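Local coordinates for Alr4995 protein (Nostoc sp., PDB 6LRF), which is a bifunctional arginine dihydrolase and ornithine cyclodeaminase that converts arginine to ornithine and probably ornithine on to proline, at residues V67-G77 with K263-V273; R36-I47 with L248-L256. All coordinates share one frame; numbering follows the deposited sequence.

Contact 1 of 2, residues V67-G77 with K263-V273; sequences VFTANAGLVLG and KCLTLRVTEPV
Cys264 meets the segment 67-77 twice, with its backbone carbonyl and with its sulfur. The carbonyl oxygen, Cys264 O, accepts Ala70 N at 3.1 Å, and a CA-H...O contact from Phe68 CA adds a second, softer hold. On the side-chain side, Cys264 SG lies obliquely to the Phe68 ring, 5.5 Å from its centroid, while Cys264 CB rests 3.7 Å from Phe68 CD1. Phe68 is the centre of an inverse gamma turn, and its CG stands anti to the carbonyl carbon (chi1 -69°), bringing the CD1-CE1 side of the ring to Leu265 as well, whose CD2 approaches Phe68 CE1 at 3.6 Å. Further along, Leu267 reaches Ala72 with its CD2 branch, a small apolar joint that Phe101 of helix 93-103 covers. The two segments run in the same direction, and their next direct hydrogen bond comes only at the far end, where Gly77 N donates to Glu271 O at 2.7 Å. A water accepts from Glu271 N and donates to Val269 O, 2.9 Å from it, bridging to Gly77 O as well. The carboxylate of Glu271 turns away to Arg127. Cys264 is probably the nucleophile, as in relatives of the GME family; its backbone is held by Ala70 and, through Cys264 N, by Asn219, while its side chain lies against Phe68, so that backbone bonds and packing together place the residue.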
loop_
_atom_site.group_PDB
_atom_site.type_symbol
_atom_site.label_atom_id
_atom_site.label_comp_id
_atom_site.label_asym_id
_atom_site.label_seq_id
_atom_site.Cartn_x
_atom_site.Cartn_y
_atom_site.Cartn_z
ATOM N N VAL B 67 38.332 -36.475 -12.398
ATOM C CA VAL B 67 37.339 -37.504 -12.686
ATOM C C VAL B 67 36.279 -37.011 -13.678
ATOM O O VAL B 67 35.566 -37.805 -14.291
ATOM C CB VAL B 67 36.627 -37.976 -11.401
ATOM C CG1 VAL B 67 37.598 -38.709 -10.492
ATOM C CG2 VAL B 67 35.998 -36.787 -10.671
ATOM N N PHE B 68 36.172 -35.697 -13.826
ATOM C CA PHE B 68 35.160 -35.115 -14.703
ATOM C C PHE B 68 35.741 -34.900 -16.100
ATOM O O PHE B 68 35.971 -33.767 -16.548
ATOM C CB PHE B 68 34.624 -33.821 -14.098
ATOM C CG PHE B 68 33.785 -34.048 -12.855
ATOM C CD1 PHE B 68 32.843 -35.079 -12.823
ATOM C CD2 PHE B 68 33.957 -33.259 -11.721
ATOM C CE1 PHE B 68 32.071 -35.306 -11.687
ATOM C CE2 PHE B 68 33.188 -33.471 -10.576
ATOM C CZ PHE B 68 32.247 -34.492 -10.555
ATOM N N THR B 69 35.979 -36.021 -16.777
ATOM C CA THR B 69 36.619 -36.018 -18.091
ATOM C C THR B 69 35.781 -35.341 -19.172
ATOM O O THR B 69 36.329 -34.956 -20.195
ATOM C CB THR B 69 36.935 -37.449 -18.556
ATOM O OG1 THR B 69 35.740 -38.236 -18.489
ATOM C CG2 THR B 69 38.017 -38.076 -17.678
ATOM N N ALA B 70 34.464 -35.206 -18.957
ATOM C CA ALA B 70 33.613 -34.427 -19.866
ATOM C C ALA B 70 34.260 -33.076 -20.164
ATOM O O ALA B 70 34.185 -32.559 -21.291
ATOM C CB ALA B 70 32.202 -34.228 -19.281
ATOM N N ASN B 71 34.938 -32.525 -19.162
ATOM C CA ASN B 71 35.558 -31.212 -19.295
ATOM C C ASN B 71 36.990 -31.244 -19.799
ATOM O O ASN B 71 37.626 -30.219 -19.853
ATOM C CB ASN B 71 35.526 -30.471 -17.955
ATOM C CG ASN B 71 34.140 -30.460 -17.332
ATOM O OD1 ASN B 71 33.942 -30.961 -16.225
ATOM N ND2 ASN B 71 33.168 -29.911 -18.058
ATOM N N ALA B 72 37.507 -32.409 -20.155
ATOM C CA ALA B 72 38.878 -32.469 -20.661
ATOM C C ALA B 72 39.032 -31.617 -21.918
ATOM O O ALA B 72 40.032 -30.931 -22.111
ATOM C CB ALA B 72 39.284 -33.930 -20.950
ATOM N N GLY B 73 38.019 -31.672 -22.773
ATOM C CA GLY B 73 38.022 -30.927 -24.008
ATOM C C GLY B 73 36.882 -31.433 -24.872
ATOM O O GLY B 73 36.046 -32.209 -24.424
ATOM N N LEU B 74 36.867 -31.008 -26.124
ATOM C CA LEU B 74 35.774 -31.318 -27.026
ATOM C C LEU B 74 36.323 -32.056 -28.229
ATOM O O LEU B 74 37.221 -31.557 -28.902
ATOM C CB LEU B 74 35.071 -30.028 -27.465
ATOM C CG LEU B 74 34.112 -30.202 -28.641
ATOM C CD1 LEU B 74 32.946 -31.065 -28.232
ATOM C CD2 LEU B 74 33.647 -28.850 -29.107
ATOM N N VAL B 75 35.776 -33.229 -28.512
ATOM C CA VAL B 75 36.331 -34.085 -29.548
ATOM C C VAL B 75 35.419 -34.173 -30.771
ATOM O O VAL B 75 34.225 -34.426 -30.643
ATOM C CB VAL B 75 36.574 -35.511 -28.998
ATOM C CG1 VAL B 75 36.924 -36.477 -30.135
ATOM C CG2 VAL B 75 37.663 -35.490 -27.934
ATOM N N LEU B 76 35.979 -33.976 -31.961
ATOM C CA LEU B 76 35.263 -34.305 -33.199
ATOM C C LEU B 76 36.244 -34.898 -34.210
ATOM O O LEU B 76 37.191 -34.225 -34.608
ATOM C CB LEU B 76 34.583 -33.070 -33.800
ATOM C CG LEU B 76 33.753 -33.358 -35.061
ATOM C CD1 LEU B 76 32.637 -34.363 -34.779
ATOM C CD2 LEU B 76 33.197 -32.087 -35.679
ATOM N N GLY B 77 36.010 -36.137 -34.638
ATOM C CA GLY B 77 36.931 -36.800 -35.550
ATOM C C GLY B 77 38.303 -36.959 -34.906
ATOM O O GLY B 77 38.424 -37.451 -33.780
ATOM N N LYS B 263 27.167 -38.261 -17.239
ATOM C CA LYS B 263 27.752 -37.649 -18.426
ATOM C C LYS B 263 29.047 -36.887 -18.089
ATOM O O LYS B 263 29.988 -36.889 -18.883
ATOM C CB LYS B 263 26.726 -36.718 -19.091
ATOM C CG LYS B 263 27.190 -35.993 -20.358
ATOM C CD LYS B 263 27.272 -36.920 -21.570
ATOM C CE LYS B 263 26.987 -36.163 -22.870
ATOM N NZ LYS B 263 25.535 -36.158 -23.196
ATOM N N CYS B 264 29.100 -36.253 -16.912
ATOM C CA CYS B 264 30.277 -35.485 -16.497
ATOM C C CYS B 264 31.492 -36.377 -16.308
ATOM O O CYS B 264 32.624 -35.943 -16.509
ATOM C CB CYS B 264 30.010 -34.728 -15.189
ATOM S SG CYS B 264 29.066 -33.198 -15.367
ATOM N N LEU B 265 31.241 -37.623 -15.909
ATOM C CA LEU B 265 32.300 -38.574 -15.589
ATOM C C LEU B 265 32.873 -39.272 -16.834
ATOM O O LEU B 265 33.810 -40.065 -16.728
ATOM C CB LEU B 265 31.765 -39.612 -14.593
ATOM C CG LEU B 265 31.574 -39.063 -13.172
ATOM C CD1 LEU B 265 30.792 -40.043 -12.288
ATOM C CD2 LEU B 265 32.924 -38.715 -12.551
ATOM N N THR B 266 32.313 -38.953 -18.002
ATOM C CA THR B 266 32.665 -39.602 -19.262
ATOM C C THR B 266 32.955 -38.587 -20.371
ATOM O O THR B 266 32.417 -37.480 -20.380
ATOM C CB THR B 266 31.528 -40.539 -19.785
ATOM O OG1 THR B 266 30.427 -39.749 -20.271
ATOM C CG2 THR B 266 31.036 -41.501 -18.704
ATOM N N LEU B 267 33.789 -38.987 -21.322
ATOM C CA LEU B 267 33.980 -38.224 -22.545
ATOM C C LEU B 267 33.984 -39.195 -23.723
ATOM O O LEU B 267 34.795 -40.123 -23.765
ATOM C CB LEU B 267 35.278 -37.424 -22.479
ATOM C CG LEU B 267 35.663 -36.621 -23.718
ATOM C CD1 LEU B 267 34.640 -35.535 -24.017
ATOM C CD2 LEU B 267 37.036 -36.027 -23.535
ATOM N N ARG B 268 33.064 -39.011 -24.663
ATOM C CA ARG B 268 33.057 -39.841 -25.862
ATOM C C ARG B 268 34.172 -39.394 -26.811
ATOM O O ARG B 268 34.160 -38.268 -27.307
ATOM C CB ARG B 268 31.696 -39.773 -26.554
ATOM C CG ARG B 268 31.636 -40.502 -27.886
ATOM C CD ARG B 268 30.209 -40.894 -28.251
ATOM N NE ARG B 268 30.146 -41.515 -29.577
ATOM C CZ ARG B 268 29.147 -42.290 -29.987
ATOM N NH1 ARG B 268 28.133 -42.543 -29.170
ATOM N NH2 ARG B 268 29.168 -42.823 -31.202
ATOM N N VAL B 269 35.151 -40.260 -27.052
ATOM C CA VAL B 269 36.292 -39.845 -27.861
ATOM C C VAL B 269 36.192 -40.400 -29.294
ATOM O O VAL B 269 37.056 -40.140 -30.139
ATOM C CB VAL B 269 37.608 -40.272 -27.202
ATOM C CG1 VAL B 269 37.876 -39.407 -26.000
ATOM C CG2 VAL B 269 37.539 -41.749 -26.787
ATOM N N THR B 270 35.112 -41.138 -29.546
ATOM C CA THR B 270 34.754 -41.645 -30.876
ATOM C C THR B 270 33.587 -40.862 -31.463
ATOM O O THR B 270 32.427 -41.238 -31.295
ATOM C CB THR B 270 34.366 -43.150 -30.827
ATOM O OG1 THR B 270 35.502 -43.910 -30.421
ATOM C CG2 THR B 270 33.906 -43.656 -32.195
ATOM N N GLU B 271 33.906 -39.763 -32.146
ATOM C CA GLU B 271 32.902 -38.898 -32.766
ATOM C C GLU B 271 33.182 -38.772 -34.253
ATOM O O GLU B 271 34.006 -37.948 -34.665
ATOM C CB GLU B 271 32.894 -37.496 -32.122
ATOM C CG GLU B 271 32.556 -37.456 -30.634
ATOM C CD GLU B 271 31.085 -37.720 -30.353
ATOM O OE1 GLU B 271 30.368 -38.172 -31.280
ATOM O OE2 GLU B 271 30.643 -37.467 -29.208
ATOM N N PRO B 272 32.512 -39.599 -35.070
ATOM C CA PRO B 272 32.759 -39.572 -36.518
ATOM C C PRO B 272 32.290 -38.267 -37.156
ATOM O O PRO B 272 31.268 -37.707 -36.749
ATOM C CB PRO B 272 31.947 -40.769 -37.040
ATOM C CG PRO B 272 31.718 -41.649 -35.824
ATOM C CD PRO B 272 31.613 -40.698 -34.671
ATOM N N VAL B 273 33.042 -37.795 -38.143
ATOM C CA VAL B 273 32.757 -36.524 -38.791
ATOM C C VAL B 273 31.793 -36.745 -39.944
ATOM O O VAL B 273 32.034 -37.583 -40.815
ATOM C CB VAL B 273 34.044 -35.856 -39.307
ATOM C CG1 VAL B 273 33.729 -34.596 -40.107
ATOM C CG2 VAL B 273 34.965 -35.532 -38.145
HETATM O O HOH W 1 35.321 -40.516 -14.864
HETATM O O HOH W 2 36.803 -39.079 -32.798
#

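Contact 2 of 2, residues R36-I47 with L248-L256; sequences RAVEQWQGLYQI and LETPLTEFL
Gln40 lies across Thr253 and Glu254 at about a right angle to both, so that each end of its amide finds a mate in the weakly bonded helical turn at about 253-256. Its OE1 takes the backbone N of Glu254 at 2.9 Å, in the carbonyl plane and on a lone pair; its NE2 gives to Thr253 OG1, also at 2.9 Å and close to the amide plane. With CG anti to the carbonyl carbon (chi1 -70°) and the chain extended beyond it, the side chain passes close by Pro251 O on its way to these partners. With an alanine in its place, Glu254 N and Thr253 OG1 would probably lose their partners on helix 34-49, and a gap would open beside Pro251. One turn earlier, Arg36 crosses Glu254 nearly perpendicularly: its NH1 reaches Glu254 OE1 at 3.3 Å, within the guanidinium plane but from above the carboxylate, whose other oxygen pairs with Lys257. Phe255 turns an edge to Ala37 O, 3.4 Å from its CE2, and crosses Trp41 obliquely, touching Trp41 CB. At the other end Ile47 and Leu248 run alongside one another, pointing opposite ways, Ile47 CG2 lying 3.6 Å from Leu248 CD2, and Ile47 CD1 reaches Thr250 CB. Leu44 and Ile47 also pack on Ile228 of strand 226-229. Such helix packing beside short mixed sheets, here onto the strand end, loop and short helical turn of 248-256, is in keeping with the alpha/beta propeller fold of the GME family.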
loop_
_atom_site.group_PDB
_atom_site.type_symbol
_atom_site.label_atom_id
_atom_site.label_comp_id
_atom_site.label_asym_id
_atom_site.label_seq_id
_atom_site.Cartn_x
_atom_site.Cartn_y
_atom_site.Cartn_z
ATOM N N ARG B 36 32.500 -44.809 -1.035
ATOM C CA ARG B 36 31.207 -44.841 -1.716
ATOM C C ARG B 36 31.345 -44.257 -3.131
ATOM O O ARG B 36 30.630 -44.656 -4.058
ATOM C CB ARG B 36 30.142 -44.080 -0.917
ATOM C CG ARG B 36 28.716 -44.392 -1.354
ATOM C CD ARG B 36 27.690 -43.508 -0.648
ATOM N NE ARG B 36 27.566 -43.820 0.776
ATOM C CZ ARG B 36 27.940 -43.006 1.762
ATOM N NH1 ARG B 36 28.462 -41.816 1.487
ATOM N NH2 ARG B 36 27.783 -43.378 3.027
ATOM N N ALA B 37 32.272 -43.312 -3.280
ATOM C CA ALA B 37 32.583 -42.721 -4.578
ATOM C C ALA B 37 33.198 -43.765 -5.505
ATOM O O ALA B 37 32.803 -43.887 -6.672
ATOM C CB ALA B 37 33.524 -41.529 -4.413
ATOM N N VAL B 38 34.162 -44.517 -4.971
ATOM C CA VAL B 38 34.767 -45.632 -5.692
ATOM C C VAL B 38 33.702 -46.634 -6.106
ATOM O O VAL B 38 33.661 -47.088 -7.246
ATOM C CB VAL B 38 35.834 -46.348 -4.840
ATOM C CG1 VAL B 38 36.294 -47.632 -5.523
ATOM C CG2 VAL B 38 37.012 -45.425 -4.583
ATOM N N GLU B 39 32.823 -46.955 -5.169
ATOM C CA GLU B 39 31.789 -47.947 -5.405
ATOM C C GLU B 39 30.808 -47.508 -6.486
ATOM O O GLU B 39 30.428 -48.304 -7.344
ATOM C CB GLU B 39 31.044 -48.237 -4.102
ATOM C CG GLU B 39 29.918 -49.245 -4.226
ATOM C CD GLU B 39 29.581 -49.893 -2.895
ATOM O OE1 GLU B 39 29.620 -49.186 -1.861
ATOM O OE2 GLU B 39 29.283 -51.107 -2.885
ATOM N N GLN B 40 30.390 -46.245 -6.436
ATOM C CA GLN B 40 29.438 -45.714 -7.414
ATOM C C GLN B 40 30.096 -45.546 -8.786
ATOM O O GLN B 40 29.491 -45.869 -9.817
ATOM C CB GLN B 40 28.862 -44.377 -6.943
ATOM C CG GLN B 40 27.919 -44.462 -5.752
ATOM C CD GLN B 40 27.491 -43.081 -5.263
ATOM O OE1 GLN B 40 28.097 -42.075 -5.623
ATOM N NE2 GLN B 40 26.448 -43.030 -4.441
ATOM N N TRP B 41 31.331 -45.041 -8.783
ATOM C CA TRP B 41 32.114 -44.898 -10.007
ATOM C C TRP B 41 32.254 -46.237 -10.718
ATOM O O TRP B 41 32.008 -46.336 -11.925
ATOM C CB TRP B 41 33.501 -44.321 -9.707
ATOM C CG TRP B 41 34.273 -43.966 -10.952
ATOM C CD1 TRP B 41 34.284 -42.761 -11.592
ATOM C CD2 TRP B 41 35.134 -44.826 -11.708
ATOM N NE1 TRP B 41 35.099 -42.814 -12.697
ATOM C CE2 TRP B 41 35.637 -44.070 -12.790
ATOM C CE3 TRP B 41 35.529 -46.164 -11.579
ATOM C CZ2 TRP B 41 36.515 -44.605 -13.737
ATOM C CZ3 TRP B 41 36.405 -46.697 -12.524
ATOM C CH2 TRP B 41 36.887 -45.915 -13.588
ATOM N N GLN B 42 32.638 -47.269 -9.962
ATOM C CA GLN B 42 32.805 -48.610 -10.516
ATOM C C GLN B 42 31.511 -49.091 -11.159
ATOM O O GLN B 42 31.531 -49.714 -12.215
ATOM C CB GLN B 42 33.265 -49.595 -9.432
ATOM C CG GLN B 42 34.725 -49.426 -9.032
ATOM C CD GLN B 42 35.687 -49.943 -10.092
ATOM O OE1 GLN B 42 35.334 -50.807 -10.901
ATOM N NE2 GLN B 42 36.913 -49.418 -10.088
ATOM N N GLY B 43 30.387 -48.784 -10.525
ATOM C CA GLY B 43 29.096 -49.145 -11.083
ATOM C C GLY B 43 28.895 -48.584 -12.478
ATOM O O GLY B 43 28.468 -49.298 -13.392
ATOM N N LEU B 44 29.206 -47.299 -12.639
ATOM C CA LEU B 44 29.145 -46.637 -13.947
ATOM C C LEU B 44 30.137 -47.266 -14.926
ATOM O O LEU B 44 29.788 -47.651 -16.055
ATOM C CB LEU B 44 29.433 -45.142 -13.797
ATOM C CG LEU B 44 29.480 -44.356 -15.102
ATOM C CD1 LEU B 44 28.173 -44.533 -15.864
ATOM C CD2 LEU B 44 29.749 -42.890 -14.801
ATOM N N TYR B 45 31.378 -47.350 -14.465
ATOM C CA TYR B 45 32.463 -47.968 -15.198
ATOM C C TYR B 45 32.075 -49.356 -15.704
ATOM O O TYR B 45 32.192 -49.650 -16.901
ATOM C CB TYR B 45 33.694 -48.033 -14.297
ATOM C CG TYR B 45 34.916 -48.621 -14.948
ATOM C CD1 TYR B 45 35.397 -48.117 -16.149
ATOM C CD2 TYR B 45 35.604 -49.671 -14.352
ATOM C CE1 TYR B 45 36.522 -48.648 -16.743
ATOM C CE2 TYR B 45 36.727 -50.210 -14.939
ATOM C CZ TYR B 45 37.185 -49.699 -16.133
ATOM O OH TYR B 45 38.311 -50.238 -16.717
ATOM N N GLN B 46 31.586 -50.196 -14.796
ATOM C CA GLN B 46 31.213 -51.567 -15.144
ATOM C C GLN B 46 30.088 -51.605 -16.182
ATOM O O GLN B 46 30.172 -52.349 -17.161
ATOM C CB GLN B 46 30.796 -52.360 -13.893
ATOM C CG GLN B 46 31.910 -52.617 -12.867
ATOM C CD GLN B 46 33.094 -53.380 -13.433
ATOM O OE1 GLN B 46 32.938 -54.248 -14.297
ATOM N NE2 GLN B 46 34.292 -53.078 -12.924
ATOM N N ILE B 47 29.044 -50.799 -15.967
ATOM C CA ILE B 47 27.915 -50.751 -16.895
ATOM C C ILE B 47 28.353 -50.301 -18.285
ATOM O O ILE B 47 27.975 -50.904 -19.298
ATOM C CB ILE B 47 26.807 -49.807 -16.403
ATOM C CG1 ILE B 47 26.148 -50.361 -15.139
ATOM C CG2 ILE B 47 25.756 -49.633 -17.478
ATOM C CD1 ILE B 47 25.210 -49.378 -14.460
ATOM N N LEU B 248 18.991 -47.238 -18.057
ATOM C CA LEU B 248 19.804 -47.820 -16.991
ATOM C C LEU B 248 20.108 -46.769 -15.929
ATOM O O LEU B 248 20.636 -45.699 -16.238
ATOM C CB LEU B 248 21.118 -48.379 -17.550
ATOM C CG LEU B 248 21.208 -49.793 -18.134
ATOM C CD1 LEU B 248 20.015 -50.141 -18.995
ATOM C CD2 LEU B 248 22.484 -49.944 -18.938
ATOM N N GLU B 249 19.774 -47.058 -14.681
ATOM C CA GLU B 249 20.137 -46.161 -13.591
ATOM C C GLU B 249 21.349 -46.715 -12.853
ATOM O O GLU B 249 21.712 -47.876 -13.026
ATOM C CB GLU B 249 18.960 -45.962 -12.631
ATOM C CG GLU B 249 17.742 -45.320 -13.280
ATOM C CD GLU B 249 16.503 -45.357 -12.393
ATOM O OE1 GLU B 249 15.998 -46.468 -12.118
ATOM O OE2 GLU B 249 16.031 -44.275 -11.976
ATOM N N THR B 250 21.985 -45.863 -12.056
ATOM C CA THR B 250 23.082 -46.253 -11.171
ATOM C C THR B 250 23.361 -45.070 -10.251
ATOM O O THR B 250 23.567 -43.946 -10.719
ATOM C CB THR B 250 24.385 -46.675 -11.942
ATOM O OG1 THR B 250 25.463 -46.873 -11.012
ATOM C CG2 THR B 250 24.797 -45.626 -12.988
ATOM N N PRO B 251 23.342 -45.311 -8.932
ATOM C CA PRO B 251 23.527 -44.209 -7.985
ATOM C C PRO B 251 24.884 -43.536 -8.165
ATOM O O PRO B 251 25.899 -44.235 -8.277
ATOM C CB PRO B 251 23.421 -44.896 -6.616
ATOM C CG PRO B 251 23.790 -46.305 -6.869
ATOM C CD PRO B 251 23.282 -46.617 -8.256
ATOM N N LEU B 252 24.879 -42.201 -8.212
ATOM C CA LEU B 252 26.093 -41.397 -8.359
ATOM C C LEU B 252 26.024 -40.194 -7.432
ATOM O O LEU B 252 26.578 -39.135 -7.731
ATOM C CB LEU B 252 26.273 -40.928 -9.809
ATOM C CG LEU B 252 26.582 -41.983 -10.871
ATOM C CD1 LEU B 252 26.212 -41.469 -12.255
ATOM C CD2 LEU B 252 28.054 -42.385 -10.826
ATOM N N THR B 253 25.341 -40.366 -6.303
ATOM C CA THR B 253 25.089 -39.266 -5.367
ATOM C C THR B 253 26.366 -38.640 -4.807
ATOM O O THR B 253 26.384 -37.457 -4.472
ATOM C CB THR B 253 24.207 -39.732 -4.176
ATOM O OG1 THR B 253 24.872 -40.781 -3.454
ATOM C CG2 THR B 253 22.841 -40.228 -4.673
ATOM N N GLU B 254 27.435 -39.425 -4.715
ATOM C CA GLU B 254 28.700 -38.914 -4.186
ATOM C C GLU B 254 29.354 -37.919 -5.146
ATOM O O GLU B 254 30.198 -37.115 -4.749
ATOM C CB GLU B 254 29.663 -40.069 -3.895
ATOM C CG GLU B 254 30.601 -39.815 -2.732
ATOM C CD GLU B 254 29.857 -39.552 -1.427
ATOM O OE1 GLU B 254 28.718 -40.054 -1.263
ATOM O OE2 GLU B 254 30.416 -38.839 -0.563
ATOM N N PHE B 255 28.972 -37.973 -6.417
ATOM C CA PHE B 255 29.552 -37.043 -7.374
ATOM C C PHE B 255 28.611 -35.873 -7.585
ATOM O O PHE B 255 29.046 -34.795 -8.002
ATOM C CB PHE B 255 29.886 -37.749 -8.690
ATOM C CG PHE B 255 30.999 -38.740 -8.557
ATOM C CD1 PHE B 255 32.322 -38.315 -8.534
ATOM C CD2 PHE B 255 30.726 -40.095 -8.408
ATOM C CE1 PHE B 255 33.363 -39.233 -8.391
ATOM C CE2 PHE B 255 31.761 -41.012 -8.259
ATOM C CZ PHE B 255 33.080 -40.577 -8.253
ATOM N N LEU B 256 27.332 -36.071 -7.260
ATOM C CA LEU B 256 26.380 -34.958 -7.270
ATOM C C LEU B 256 26.808 -33.910 -6.249
ATOM O O LEU B 256 26.403 -32.759 -6.343
ATOM C CB LEU B 256 24.953 -35.431 -6.978
ATOM C CG LEU B 256 23.969 -35.475 -8.155
ATOM C CD1 LEU B 256 24.217 -36.693 -9.027
ATOM C CD2 LEU B 256 22.507 -35.426 -7.692
#

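Contact 1 is the more deeply buried of the two, reaching the surface at its Pro272-Val273 end, while contact 2 is partly buried, with Arg36 and Pro251 at the surface. Their chemistry follows: contact 1 relies on backbone carbonyls, a bridging water and apolar packing, whereas contact 2 uses a side-chain amide and a salt bridge, with apolar pairs further along the helix. Both touch strand 6-9, contact 1 through Thr266 and Val269, contact 2 through Trp41 and Leu44. They also meet directly, since Leu265 packs its CB against Leu44 CD2 at 3.9 Å and its CD1 against Leu252 and Phe255. Helix 253-256 is followed in the chain by strand 267-268, linking the second segments of both contacts.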